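Local coordinates for DUF5636 domain-containing protein (PDB 4RD8) that is of unknown function but folds as an all-helical Legionella pneumophila protein of the DUF5636 family, at residues Arg15-Glu20 and Pro26-Cys31; Glu46-Leu51 and Pro211-Val216; His131-Cys136 and Glu196-His201. The protein carries 3 engineered substitutions. All blocks are in the same frame, centred on the assembly; numbering follows the deposited sequence.

Contact 1: residues Arg15-Glu20 and Pro26-Cys31; sequences RALQGE and PFIQLC
L17 meets F27 and I28 with the two ends of its isobutyl group: both methyls lie near CE2 of F27, and CD1 also reaches I28. The whole contact between R15-E20 and P26-C31 is built from these three buried side chains. It illustrates how a leucine in the loop between a 3-10 turn and helix 19-22 can pack on the next helix, 25-38.

The apolar part divides by branch. CD2 of L17 lies at the rim of the F27 ring, in its plane, 3.9 Å from CE2, so the leucine meets an edge of the phenyl group and not a face. CD1 turns to the neighbouring position on the helix and rests 3.8 Å from CG1 of I28, while also passing 4.0 Å from CE2 of F27. The fork of the leucine therefore straddles the corner of the ring. F27 reaches the leucine because its CG stands anti to the backbone N (chi1 175°), which sends the ring out from the helix toward the incoming chain. One face of that ring is occupied from within its own helix: SG of C31, one turn on, sits 3.4 Å above the plane, displaced toward the rim.

Backbone atoms of the touching residues are bonded by asparagine side chains: O of L17 accepts a hydrogen bond from N172 ND2, and N of F27 donates to OD1 of N24, in the turn that joins the two segments.

Around these residues, L22 of helix 19-22 and C179 of helix 179-184 also touch L17, and L21 packs on F27. The contact thus fastens the N-terminal lead-in to the first turn of helix 25-38, with helix 179-184 packing against both L17 and C31.

Contact 2: residues Glu46-Leu51 and Pro211-Val216; sequences EQLIEL and PVLREV
L48 is the first residue of E46-L51 to touch P211-V216, extending CD2 to within 3.9 Å of CD2 of L213. The leucine crosses L213 at about a right angle. F210, immediately before the second segment, and L137 of helix 130-144 also touch this side chain.

The pairing is a small case of helix-to-helix packing in an all-helical fold: between E46-L51 and P211-V216 the touching side chains are all leucines, with L213 reaching across to two residues placed three apart on the facing helix, L48 and L51. Such spacing brings both onto one side of helix 41-61, and a single leucine can then touch the pair. V212 continues the packing of the short C-terminal helix 211-218 along helix 41-61, touching L55, T56 and L59.

At L51 the approach is closer. Its CD2 comes 3.7 Å from CD2 of L213 and 4.1 Å from CD1, so both branches of L213 are engaged by one methyl. L51 again crosses L213 at roughly a right angle, but with its CG anti to the backbone N (chi1 -177°), a different setting from that of L48 (chi1 -73°); the differing first torsions let methyls from successive turns converge on CD2 of L213. L51 also packs on L78 and I82 of helix 69-85. One residue further along, OD1 of N52 accepts a hydrogen bond from the backbone N of L213, which adds a polar tie beside the leucines.

Contact 3: residues His131-Cys136 and Glu196-His201; sequences HAIQWC and EWLSDH
This is a buried helix-to-helix contact near the centre of the chain, where helix 130-144 faces helix 195-204 and L198 provides the second segment's touching side chain. Its CD2 rests 3.7 Å from CG of Q134, the aliphatic part of the glutamine, as the two side chains run alongside one another, pointing opposite ways. I133 adds a looser apolar approach, with CG2 at 4.4 Å from the same CD2.

The amide of Q134 is held at both ends. Beyond CG the chain is extended (chi2 163°), carrying the amide to the imidazole of H131. ND1 of H131 donates to OE1 of Q134 at 2.7 Å, nearly straight at 168°, with the oxygen in the ring plane and the donor tilted 17° from the carbonyl plane. At the other end, NE2 of Q134 donates to the carbonyl oxygens of S192 and I184, and W180 packs edge-to-face with the H131 ring.

Three hydrogen bonds thus restrain the amide, so a buried polar group is satisfied while its methylene carbon is given over to the leucine; the bond from the imidazole is consistent with a proton on ND1.

Overall arrangement
From the N terminus, contact 1 comes first and closes a short local loop through helix 19-22, joining the lead-in of the chain to helix 25-38 before contact 2 opens on the next helix, 41-61. Contact 2 closes the longest loop, bringing the C-terminal helix 211-218 back to helix 41-61, and contact 3 is nested inside it, pairing helices 130-144 and 195-204. Contacts 2 and 3 have centres 11 Å apart and touch directly: L48 packs on H201 and L198, and L51 on I133, so the two contacts adjoin through side-chain packing. Contact 1 lies apart, its centre 31 Å from that of contact 2, on opposite sides of the chain's centre.

Contact 1: residues Arg15-Glu20 and Pro26-Cys31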
loop_
_atom_site.group_PDB
_atom_site.type_symbol
_atom_site.label_atom_id
_atom_site.label_comp_id
_atom_site.label_asym_id
_atom_site.label_seq_id
_atom_site.Cartn_x
_atom_site.Cartn_y
_atom_site.Cartn_z
ATOM N N ARG A 15 -16.344 -9.946 8.132
ATOM C CA ARG A 15 -16.137 -11.394 8.076
ATOM C C ARG A 15 -14.727 -11.777 8.511
ATOM O O ARG A 15 -14.510 -12.877 9.015
ATOM C CB ARG A 15 -16.384 -11.932 6.668
ATOM C CG ARG A 15 -17.811 -11.772 6.154
ATOM C CD ARG A 15 -17.901 -12.335 4.745
ATOM N NE ARG A 15 -19.040 -11.825 3.989
ATOM C CZ ARG A 15 -19.125 -11.860 2.663
ATOM N NH1 ARG A 15 -18.135 -12.381 1.948
ATOM N NH2 ARG A 15 -20.194 -11.370 2.054
ATOM N N ALA A 16 -13.775 -10.870 8.297
ATOM C CA ALA A 16 -12.371 -11.137 8.622
ATOM C C ALA A 16 -12.018 -10.732 10.044
ATOM O O ALA A 16 -10.871 -10.889 10.469
ATOM C CB ALA A 16 -11.447 -10.415 7.640
ATOM N N LEU A 17 -12.990 -10.204 10.781
ATOM C CA LEU A 17 -12.706 -9.635 12.098
ATOM C C LEU A 17 -13.278 -10.460 13.249
ATOM O O LEU A 17 -14.318 -11.116 13.113
ATOM C CB LEU A 17 -13.228 -8.197 12.197
ATOM C CG LEU A 17 -12.703 -7.218 11.141
ATOM C CD1 LEU A 17 -13.268 -5.813 11.357
ATOM C CD2 LEU A 17 -11.171 -7.167 11.113
ATOM N N GLN A 18 -12.586 -10.414 14.384
ATOM C CA GLN A 18 -13.077 -11.016 15.620
ATOM C C GLN A 18 -12.636 -10.143 16.787
ATOM O O GLN A 18 -12.004 -9.099 16.574
ATOM C CB GLN A 18 -12.532 -12.439 15.778
ATOM C CG GLN A 18 -11.013 -12.537 15.731
ATOM C CD GLN A 18 -10.515 -13.970 15.779
ATOM O OE1 GLN A 18 -11.271 -14.887 16.097
ATOM N NE2 GLN A 18 -9.240 -14.169 15.456
ATOM N N GLY A 19 -12.965 -10.568 18.006
ATOM C CA GLY A 19 -12.523 -9.878 19.209
ATOM C C GLY A 19 -12.879 -8.397 19.278
ATOM O O GLY A 19 -14.014 -8.012 18.990
ATOM N N GLU A 20 -11.912 -7.569 19.667
ATOM C CA GLU A 20 -12.141 -6.131 19.815
ATOM C C GLU A 20 -12.357 -5.429 18.472
ATOM O O GLU A 20 -13.160 -4.493 18.383
ATOM C CB GLU A 20 -10.977 -5.476 20.579
ATOM C CG GLU A 20 -11.149 -3.980 20.895
ATOM C CD GLU A 20 -10.744 -3.059 19.743
ATOM O OE1 GLU A 20 -11.292 -1.936 19.659
ATOM O OE2 GLU A 20 -9.877 -3.443 18.929
ATOM N N PRO A 26 -15.316 2.467 14.425
ATOM C CA PRO A 26 -14.473 3.381 13.643
ATOM C C PRO A 26 -13.445 2.641 12.788
ATOM O O PRO A 26 -13.180 3.068 11.659
ATOM C CB PRO A 26 -13.785 4.222 14.721
ATOM C CG PRO A 26 -14.801 4.262 15.843
ATOM C CD PRO A 26 -15.368 2.858 15.850
ATOM N N PHE A 27 -12.890 1.548 13.303
ATOM C CA PHE A 27 -11.942 0.760 12.525
ATOM C C PHE A 27 -12.616 0.176 11.293
ATOM O O PHE A 27 -12.068 0.236 10.187
ATOM C CB PHE A 27 -11.346 -0.363 13.363
ATOM C CG PHE A 27 -10.454 -1.289 12.585
ATOM C CD1 PHE A 27 -9.201 -0.869 12.153
ATOM C CD2 PHE A 27 -10.859 -2.584 12.296
ATOM C CE1 PHE A 27 -8.364 -1.725 11.452
ATOM C CE2 PHE A 27 -10.039 -3.442 11.584
ATOM C CZ PHE A 27 -8.786 -3.018 11.159
ATOM N N ILE A 28 -13.803 -0.391 11.492
ATOM C CA ILE A 28 -14.547 -1.013 10.408
ATOM C C ILE A 28 -14.852 0.021 9.337
ATOM O O ILE A 28 -14.737 -0.261 8.146
ATOM C CB ILE A 28 -15.865 -1.652 10.917
ATOM C CG1 ILE A 28 -15.559 -2.837 11.837
ATOM C CG2 ILE A 28 -16.733 -2.109 9.752
ATOM C CD1 ILE A 28 -16.768 -3.339 12.636
ATOM N N GLN A 29 -15.238 1.221 9.764
ATOM C CA GLN A 29 -15.544 2.304 8.829
ATOM C C GLN A 29 -14.303 2.690 8.018
ATOM O O GLN A 29 -14.388 2.878 6.804
ATOM C CB GLN A 29 -16.100 3.520 9.569
ATOM C CG GLN A 29 -16.336 4.752 8.684
ATOM C CD GLN A 29 -17.424 4.553 7.634
ATOM O OE1 GLN A 29 -18.145 3.553 7.641
ATOM N NE2 GLN A 29 -17.552 5.522 6.727
ATOM N N LEU A 30 -13.153 2.781 8.687
ATOM C CA LEU A 30 -11.908 3.130 8.008
ATOM C C LEU A 30 -11.549 2.086 6.952
ATOM O O LEU A 30 -11.167 2.440 5.833
ATOM C CB LEU A 30 -10.772 3.310 9.020
ATOM C CG LEU A 30 -10.906 4.522 9.960
ATOM C CD1 LEU A 30 -9.790 4.508 10.995
ATOM C CD2 LEU A 30 -10.897 5.842 9.193
ATOM N N CYS A 31 -11.684 0.807 7.295
ATOM C CA CYS A 31 -11.390 -0.263 6.337
ATOM C C CYS A 31 -12.352 -0.241 5.159
ATOM O O CYS A 31 -11.960 -0.503 4.020
ATOM C CB CYS A 31 -11.448 -1.639 7.009
ATOM S SG CYS A 31 -10.125 -1.935 8.203
#

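Contact 2: residues Glu46-Leu51 and Pro211-Val216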
loop_
_atom_site.group_PDB
_atom_site.type_symbol
_atom_site.label_atom_id
_atom_site.label_comp_id
_atom_site.label_asym_id
_atom_site.label_seq_id
_atom_site.Cartn_x
_atom_site.Cartn_y
_atom_site.Cartn_z
ATOM N N GLU A 46 -6.116 9.065 -9.775
ATOM C CA GLU A 46 -5.839 10.432 -9.348
ATOM C C GLU A 46 -4.613 10.476 -8.436
ATOM O O GLU A 46 -3.760 11.346 -8.587
ATOM C CB GLU A 46 -7.065 11.055 -8.674
ATOM C CG GLU A 46 -8.260 11.214 -9.619
ATOM C CD GLU A 46 -9.461 11.874 -8.966
ATOM O OE1 GLU A 46 -9.520 11.891 -7.722
ATOM O OE2 GLU A 46 -10.345 12.380 -9.698
ATOM N N GLN A 47 -4.519 9.534 -7.501
ATOM C CA GLN A 47 -3.339 9.453 -6.638
ATOM C C GLN A 47 -2.101 8.897 -7.355
ATOM O O GLN A 47 -0.977 9.248 -7.009
ATOM C CB GLN A 47 -3.637 8.687 -5.339
ATOM C CG GLN A 47 -4.330 9.534 -4.275
ATOM C CD GLN A 47 -5.700 10.021 -4.721
ATOM O OE1 GLN A 47 -6.566 9.217 -5.063
ATOM N NE2 GLN A 47 -5.894 11.340 -4.743
ATOM N N LEU A 48 -2.301 8.030 -8.346
ATOM C CA LEU A 48 -1.178 7.546 -9.154
ATOM C C LEU A 48 -0.581 8.673 -9.991
ATOM O O LEU A 48 0.642 8.779 -10.132
ATOM C CB LEU A 48 -1.593 6.374 -10.059
ATOM C CG LEU A 48 -1.829 5.030 -9.378
ATOM C CD1 LEU A 48 -2.498 4.054 -10.335
ATOM C CD2 LEU A 48 -0.501 4.448 -8.901
ATOM N N ILE A 49 -1.451 9.514 -10.550
ATOM C CA ILE A 49 -1.015 10.719 -11.241
ATOM C C ILE A 49 -0.202 11.615 -10.298
ATOM O O ILE A 49 0.852 12.132 -10.680
ATOM C CB ILE A 49 -2.221 11.496 -11.827
ATOM C CG1 ILE A 49 -2.797 10.736 -13.027
ATOM C CG2 ILE A 49 -1.809 12.897 -12.242
ATOM C CD1 ILE A 49 -4.161 11.211 -13.460
ATOM N N GLU A 50 -0.678 11.772 -9.065
ATOM C CA GLU A 50 -0.002 12.618 -8.082
ATOM C C GLU A 50 1.363 12.030 -7.726
ATOM O O GLU A 50 2.357 12.756 -7.653
ATOM C CB GLU A 50 -0.872 12.784 -6.826
ATOM C CG GLU A 50 -0.214 13.549 -5.673
ATOM C CD GLU A 50 0.051 15.015 -5.996
ATOM O OE1 GLU A 50 -0.719 15.622 -6.781
ATOM O OE2 GLU A 50 1.034 15.569 -5.458
ATOM N N LEU A 51 1.401 10.714 -7.530
ATOM C CA LEU A 51 2.645 10.023 -7.197
ATOM C C LEU A 51 3.626 10.167 -8.354
ATOM O O LEU A 51 4.816 10.436 -8.147
ATOM C CB LEU A 51 2.378 8.547 -6.909
ATOM C CG LEU A 51 3.590 7.716 -6.478
ATOM C CD1 LEU A 51 4.119 8.202 -5.141
ATOM C CD2 LEU A 51 3.226 6.232 -6.412
ATOM N N PRO A 211 3.658 7.940 -16.904
ATOM C CA PRO A 211 4.778 7.377 -17.666
ATOM C C PRO A 211 6.084 7.299 -16.878
ATOM O O PRO A 211 6.876 6.385 -17.123
ATOM C CB PRO A 211 4.928 8.353 -18.833
ATOM C CG PRO A 211 4.406 9.645 -18.310
ATOM C CD PRO A 211 3.266 9.268 -17.415
ATOM N N VAL A 212 6.304 8.232 -15.955
ATOM C CA VAL A 212 7.533 8.250 -15.169
ATOM C C VAL A 212 7.527 7.166 -14.101
ATOM O O VAL A 212 8.503 6.425 -13.950
ATOM C CB VAL A 212 7.789 9.634 -14.546
ATOM C CG1 VAL A 212 9.011 9.593 -13.648
ATOM C CG2 VAL A 212 7.980 10.669 -15.642
ATOM N N LEU A 213 6.421 7.071 -13.368
ATOM C CA LEU A 213 6.246 6.013 -12.383
ATOM C C LEU A 213 6.362 4.655 -13.067
ATOM O O LEU A 213 6.953 3.722 -12.527
ATOM C CB LEU A 213 4.890 6.159 -11.684
ATOM C CG LEU A 213 4.487 5.096 -10.655
ATOM C CD1 LEU A 213 5.532 4.961 -9.551
ATOM C CD2 LEU A 213 3.107 5.394 -10.058
ATOM N N ARG A 214 5.819 4.564 -14.275
ATOM C CA ARG A 214 5.804 3.307 -15.015
ATOM C C ARG A 214 7.205 2.821 -15.388
ATOM O O ARG A 214 7.559 1.671 -15.130
ATOM C CB ARG A 214 4.940 3.447 -16.271
ATOM C CG ARG A 214 5.181 2.373 -17.316
ATOM C CD ARG A 214 4.474 2.705 -18.621
ATOM N NE ARG A 214 5.133 2.090 -19.769
ATOM C CZ ARG A 214 4.670 2.127 -21.015
ATOM N NH1 ARG A 214 3.532 2.751 -21.289
ATOM N NH2 ARG A 214 5.347 1.538 -21.990
ATOM N N GLU A 215 7.999 3.704 -15.983
ATOM C CA GLU A 215 9.333 3.340 -16.454
ATOM C C GLU A 215 10.269 2.990 -15.292
ATOM O O GLU A 215 11.063 2.054 -15.392
ATOM C CB GLU A 215 9.929 4.469 -17.294
ATOM C CG GLU A 215 11.248 4.125 -17.971
ATOM C CD GLU A 215 11.768 5.263 -18.824
ATOM O OE1 GLU A 215 11.024 6.251 -19.004
ATOM O OE2 GLU A 215 12.916 5.175 -19.313
ATOM N N VAL A 216 10.164 3.734 -14.191
ATOM C CA VAL A 216 11.000 3.492 -13.017
ATOM C C VAL A 216 10.737 2.112 -12.413
ATOM O O VAL A 216 11.673 1.392 -12.065
ATOM C CB VAL A 216 10.823 4.599 -11.946
ATOM C CG1 VAL A 216 11.577 4.246 -10.665
ATOM C CG2 VAL A 216 11.285 5.947 -12.491
#

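Contact 3: residues His131-Cys136 and Glu196-His201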
loop_
_atom_site.group_PDB
_atom_site.type_symbol
_atom_site.label_atom_id
_atom_site.label_comp_id
_atom_site.label_asym_id
_atom_site.label_seq_id
_atom_site.Cartn_x
_atom_site.Cartn_y
_atom_site.Cartn_z
ATOM N N HIS A 131 2.643 -3.280 -2.322
ATOM C CA HIS A 131 1.913 -2.997 -1.087
ATOM C C HIS A 131 2.298 -1.623 -0.544
ATOM O O HIS A 131 1.444 -0.876 -0.060
ATOM C CB HIS A 131 2.159 -4.079 -0.027
ATOM C CG HIS A 131 1.516 -5.391 -0.336
ATOM N ND1 HIS A 131 0.230 -5.500 -0.837
ATOM C CD2 HIS A 131 1.971 -6.662 -0.194
ATOM C CE1 HIS A 131 -0.069 -6.780 -0.994
ATOM N NE2 HIS A 131 0.968 -7.500 -0.618
ATOM N N ALA A 132 3.583 -1.279 -0.631
ATOM C CA ALA A 132 4.024 0.053 -0.229
ATOM C C ALA A 132 3.303 1.115 -1.043
ATOM O O ALA A 132 2.877 2.139 -0.503
ATOM C CB ALA A 132 5.540 0.190 -0.393
ATOM N N ILE A 133 3.164 0.865 -2.343
ATOM C CA ILE A 133 2.447 1.790 -3.219
ATOM C C ILE A 133 0.952 1.894 -2.878
ATOM O O ILE A 133 0.400 2.998 -2.880
ATOM C CB ILE A 133 2.670 1.459 -4.713
ATOM C CG1 ILE A 133 4.132 1.723 -5.083
ATOM C CG2 ILE A 133 1.767 2.305 -5.590
ATOM C CD1 ILE A 133 4.514 1.262 -6.478
ATOM N N GLN A 134 0.302 0.766 -2.580
ATOM C CA GLN A 134 -1.098 0.803 -2.133
ATOM C C GLN A 134 -1.259 1.750 -0.960
ATOM O O GLN A 134 -2.153 2.602 -0.956
ATOM C CB GLN A 134 -1.597 -0.591 -1.733
ATOM C CG GLN A 134 -1.932 -1.476 -2.919
ATOM C CD GLN A 134 -2.009 -2.939 -2.527
ATOM O OE1 GLN A 134 -1.220 -3.408 -1.700
ATOM N NE2 GLN A 134 -2.958 -3.664 -3.108
ATOM N N TRP A 135 -0.382 1.604 0.026
ATOM C CA TRP A 135 -0.431 2.476 1.188
ATOM C C TRP A 135 -0.154 3.934 0.844
ATOM O O TRP A 135 -0.835 4.824 1.351
ATOM C CB TRP A 135 0.424 1.918 2.347
ATOM C CG TRP A 135 -0.355 0.819 2.986
ATOM C CD1 TRP A 135 -0.241 -0.520 2.753
ATOM C CD2 TRP A 135 -1.467 0.984 3.884
ATOM N NE1 TRP A 135 -1.190 -1.204 3.486
ATOM C CE2 TRP A 135 -1.955 -0.305 4.175
ATOM C CE3 TRP A 135 -2.082 2.096 4.468
ATOM C CZ2 TRP A 135 -3.031 -0.512 5.051
ATOM C CZ3 TRP A 135 -3.150 1.888 5.333
ATOM C CH2 TRP A 135 -3.615 0.590 5.612
ATOM N N CYS A 136 0.805 4.191 -0.044
ATOM C CA CYS A 136 1.023 5.566 -0.488
ATOM C C CYS A 136 -0.231 6.152 -1.138
ATOM O O CYS A 136 -0.518 7.319 -0.953
ATOM C CB CYS A 136 2.212 5.686 -1.450
ATOM S SG CYS A 136 3.801 5.378 -0.668
ATOM N N GLU A 196 -1.374 -7.724 -7.865
ATOM C CA GLU A 196 -1.036 -8.154 -9.216
ATOM C C GLU A 196 -1.722 -7.242 -10.217
ATOM O O GLU A 196 -1.142 -6.862 -11.238
ATOM C CB GLU A 196 -1.464 -9.603 -9.474
ATOM C CG GLU A 196 -0.966 -10.600 -8.445
ATOM C CD GLU A 196 0.508 -10.440 -8.140
ATOM O OE1 GLU A 196 1.333 -10.856 -8.974
ATOM O OE2 GLU A 196 0.843 -9.890 -7.069
ATOM N N TRP A 197 -2.969 -6.902 -9.935
ATOM C CA TRP A 197 -3.708 -6.047 -10.851
ATOM C C TRP A 197 -3.114 -4.643 -10.851
ATOM O O TRP A 197 -2.942 -4.045 -11.911
ATOM C CB TRP A 197 -5.201 -6.012 -10.506
ATOM C CG TRP A 197 -6.008 -5.234 -11.518
ATOM C CD1 TRP A 197 -6.668 -5.733 -12.605
ATOM C CD2 TRP A 197 -6.213 -3.811 -11.540
ATOM N NE1 TRP A 197 -7.277 -4.706 -13.297
ATOM C CE2 TRP A 197 -7.016 -3.524 -12.660
ATOM C CE3 TRP A 197 -5.797 -2.760 -10.714
ATOM C CZ2 TRP A 197 -7.411 -2.218 -12.978
ATOM C CZ3 TRP A 197 -6.194 -1.468 -11.028
ATOM C CH2 TRP A 197 -6.992 -1.211 -12.152
ATOM N N LEU A 198 -2.792 -4.119 -9.666
ATOM C CA LEU A 198 -2.243 -2.764 -9.586
ATOM C C LEU A 198 -0.881 -2.665 -10.259
ATOM O O LEU A 198 -0.605 -1.703 -10.964
ATOM C CB LEU A 198 -2.172 -2.265 -8.142
ATOM C CG LEU A 198 -1.527 -0.892 -7.918
ATOM C CD1 LEU A 198 -2.280 0.207 -8.650
ATOM C CD2 LEU A 198 -1.458 -0.583 -6.427
ATOM N N SER A 199 -0.043 -3.673 -10.056
ATOM C CA SER A 199 1.276 -3.691 -10.676
ATOM C C SER A 199 1.191 -3.672 -12.199
ATOM O O SER A 199 1.932 -2.944 -12.866
ATOM C CB SER A 199 2.065 -4.911 -10.204
ATOM O OG SER A 199 2.975 -5.328 -11.206
ATOM N N ASP A 200 0.279 -4.466 -12.751
ATOM C CA ASP A 200 0.107 -4.534 -14.205
ATOM C C ASP A 200 -0.532 -3.250 -14.738
ATOM O O ASP A 200 -0.225 -2.792 -15.837
ATOM C CB ASP A 200 -0.759 -5.735 -14.587
ATOM C CG ASP A 200 -0.090 -7.062 -14.279
ATOM O OD1 ASP A 200 1.149 -7.086 -14.096
ATOM O OD2 ASP A 200 -0.806 -8.085 -14.232
ATOM N N HIS A 201 -1.430 -2.682 -13.942
ATOM C CA HIS A 201 -2.073 -1.424 -14.288
ATOM C C HIS A 201 -1.029 -0.315 -14.458
ATOM O O HIS A 201 -1.104 0.480 -15.392
ATOM C CB HIS A 201 -3.085 -1.036 -13.206
ATOM C CG HIS A 201 -3.825 0.213 -13.497
ATOM N ND1 HIS A 201 -4.706 0.352 -14.561
ATOM C CD2 HIS A 201 -3.841 1.428 -12.868
ATOM C CE1 HIS A 201 -5.211 1.562 -14.575
ATOM N NE2 HIS A 201 -4.699 2.234 -13.545
#